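Packaging enzyme P4 (Pseudomonas phage phi6, PDB 4BLO) hydrolyses nucleoside triphosphates and probably uses that energy, as a hexameric RecA-like helicase, to package viral RNA into the phage procapsid. Local coordinates at residues 146-151 and 165-170. Sequence-based numbering, arbitrary orientation.
Sequences IRWGEV and STLDEM
Trp148 reaches across to the start of helix 167-179 and carries most of this contact. Its indole NE1 donates a nearly straight hydrogen bond (169°) to Ser165 O at 3.0 Å; the oxygen lies in the ring plane, while the N-H comes in above the carbonyl plane. CG of Trp148 lies anti to the backbone N (chi1 -165°), on the side of helix 167-179. Thr166 O sits over one face of the indole, near the rim. Against the first helical turn, Trp148 CZ2 comes to 3.6 Å from Leu167 N and Trp148 CH2 to 4.1 Å from Leu167 CB. Met170 crosses the indole at about a right angle; Met170 SD lies 4.1 Å from Trp148 CZ3, oblique to the ring, a Met-aromatic contact. Ile146 CD1 also rests near Met170 O.

The turn that Trp148 grips is itself held by a capping box: Glu169 N donates to Thr166 OG1, and Glu169 OE1 accepts from Thr166 N at 3.2 Å. The same oxygen also takes Ser165 N and Ser165 OG. Leu192 touches both Trp148 and Leu167, and Ile97 of a neighbouring subunit packs on the same pair. Strand 144-147 lies beside strand 161-163 in the parallel part of the central sheet, and the contact joins residues 146-148 to the N-terminus of helix 167-179, which follows strand 161-163, within the RecA-like P-loop NTPase fold.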
loop_
_atom_site.group_PDB
_atom_site.type_symbol
_atom_site.label_atom_id
_atom_site.label_comp_id
_atom_site.label_asym_id
_atom_site.label_seq_id
_atom_site.Cartn_x
_atom_site.Cartn_y
_atom_site.Cartn_z
ATOM N N ILE L 146 32.502 -0.373 14.932
ATOM C CA ILE L 146 31.160 -0.698 15.405
ATOM C C ILE L 146 30.631 -1.783 14.505
ATOM O O ILE L 146 30.611 -1.621 13.279
ATOM C CB ILE L 146 30.211 0.530 15.463
ATOM C CG1 ILE L 146 30.739 1.624 16.425
ATOM C CG2 ILE L 146 28.752 0.103 15.800
ATOM C CD1 ILE L 146 30.036 2.928 16.268
ATOM N N ARG L 147 30.245 -2.915 15.115
ATOM C CA ARG L 147 29.703 -4.044 14.372
ATOM C C ARG L 147 28.215 -4.173 14.681
ATOM O O ARG L 147 27.814 -4.285 15.848
ATOM C CB ARG L 147 30.495 -5.313 14.635
ATOM C CG ARG L 147 31.749 -5.371 13.788
ATOM C CD ARG L 147 31.875 -6.735 13.118
ATOM N NE ARG L 147 31.720 -6.691 11.660
ATOM C CZ ARG L 147 31.418 -7.743 10.894
ATOM N NH1 ARG L 147 31.178 -8.928 11.440
ATOM N NH2 ARG L 147 31.311 -7.606 9.580
ATOM N N TRP L 148 27.394 -4.065 13.623
ATOM C CA TRP L 148 25.941 -4.072 13.743
ATOM C C TRP L 148 25.313 -4.844 12.567
ATOM O O TRP L 148 25.671 -4.605 11.413
ATOM C CB TRP L 148 25.475 -2.605 13.785
ATOM C CG TRP L 148 24.079 -2.348 14.252
ATOM C CD1 TRP L 148 23.406 -2.986 15.257
ATOM C CD2 TRP L 148 23.228 -1.276 13.817
ATOM N NE1 TRP L 148 22.159 -2.425 15.418
ATOM C CE2 TRP L 148 22.026 -1.368 14.553
ATOM C CE3 TRP L 148 23.351 -0.266 12.840
ATOM C CZ2 TRP L 148 20.961 -0.483 14.359
ATOM C CZ3 TRP L 148 22.284 0.599 12.638
ATOM C CH2 TRP L 148 21.101 0.477 13.379
ATOM N N GLY L 149 24.420 -5.785 12.888
ATOM C CA GLY L 149 23.667 -6.589 11.925
ATOM C C GLY L 149 24.471 -7.259 10.830
ATOM O O GLY L 149 24.046 -7.298 9.670
ATOM N N GLU L 150 25.630 -7.804 11.214
ATOM C CA GLU L 150 26.573 -8.502 10.355
ATOM C C GLU L 150 26.773 -9.903 10.870
ATOM O O GLU L 150 26.739 -10.091 12.086
ATOM C CB GLU L 150 27.884 -7.721 10.360
ATOM C CG GLU L 150 27.862 -6.519 9.433
ATOM C CD GLU L 150 27.453 -6.860 8.012
ATOM O OE1 GLU L 150 28.169 -7.656 7.360
ATOM O OE2 GLU L 150 26.366 -6.407 7.584
ATOM N N VAL L 151 26.964 -10.902 9.985
ATOM C CA VAL L 151 27.156 -12.298 10.442
ATOM C C VAL L 151 28.599 -12.471 11.049
ATOM O O VAL L 151 29.431 -11.565 10.916
ATOM C CB VAL L 151 26.823 -13.308 9.312
ATOM C CG1 VAL L 151 28.022 -13.599 8.418
ATOM C CG2 VAL L 151 26.233 -14.582 9.865
ATOM N N SER L 165 23.408 -3.295 19.271
ATOM C CA SER L 165 22.127 -3.889 18.913
ATOM C C SER L 165 21.119 -2.847 18.422
ATOM O O SER L 165 20.300 -3.194 17.577
ATOM C CB SER L 165 21.541 -4.639 20.106
ATOM O OG SER L 165 21.131 -3.782 21.160
ATOM N N THR L 166 21.155 -1.588 18.952
ATOM C CA THR L 166 20.196 -0.521 18.605
ATOM C C THR L 166 20.841 0.668 17.868
ATOM O O THR L 166 22.060 0.848 17.910
ATOM C CB THR L 166 19.426 -0.004 19.860
ATOM O OG1 THR L 166 20.185 0.968 20.590
ATOM C CG2 THR L 166 18.950 -1.121 20.780
ATOM N N LEU L 167 19.988 1.508 17.228
ATOM C CA LEU L 167 20.390 2.737 16.526
ATOM C C LEU L 167 20.898 3.770 17.546
ATOM O O LEU L 167 21.851 4.497 17.261
ATOM C CB LEU L 167 19.221 3.312 15.693
ATOM C CG LEU L 167 19.457 4.684 15.011
ATOM C CD1 LEU L 167 20.555 4.620 13.958
ATOM C CD2 LEU L 167 18.180 5.232 14.425
ATOM N N ASP L 168 20.264 3.802 18.746
ATOM C CA ASP L 168 20.639 4.663 19.870
ATOM C C ASP L 168 22.107 4.416 20.236
ATOM O O ASP L 168 22.877 5.379 20.335
ATOM C CB ASP L 168 19.729 4.406 21.087
ATOM C CG ASP L 168 18.276 4.798 20.947
ATOM O OD1 ASP L 168 17.908 5.332 19.898
ATOM O OD2 ASP L 168 17.503 4.533 21.877
ATOM N N GLU L 169 22.492 3.120 20.391
ATOM C CA GLU L 169 23.851 2.686 20.697
ATOM C C GLU L 169 24.836 3.144 19.614
ATOM O O GLU L 169 25.916 3.629 19.958
ATOM C CB GLU L 169 23.918 1.158 20.858
ATOM C CG GLU L 169 23.321 0.632 22.154
ATOM C CD GLU L 169 23.054 -0.856 22.223
ATOM O OE1 GLU L 169 23.347 -1.563 21.232
ATOM O OE2 GLU L 169 22.517 -1.317 23.259
ATOM N N MET L 170 24.462 3.031 18.317
ATOM C CA MET L 170 25.326 3.443 17.208
ATOM C C MET L 170 25.693 4.919 17.311
ATOM O O MET L 170 26.875 5.258 17.243
ATOM C CB MET L 170 24.676 3.166 15.851
ATOM C CG MET L 170 25.672 3.215 14.716
ATOM S SD MET L 170 24.916 3.731 13.168
ATOM C CE MET L 170 24.727 5.504 13.457
#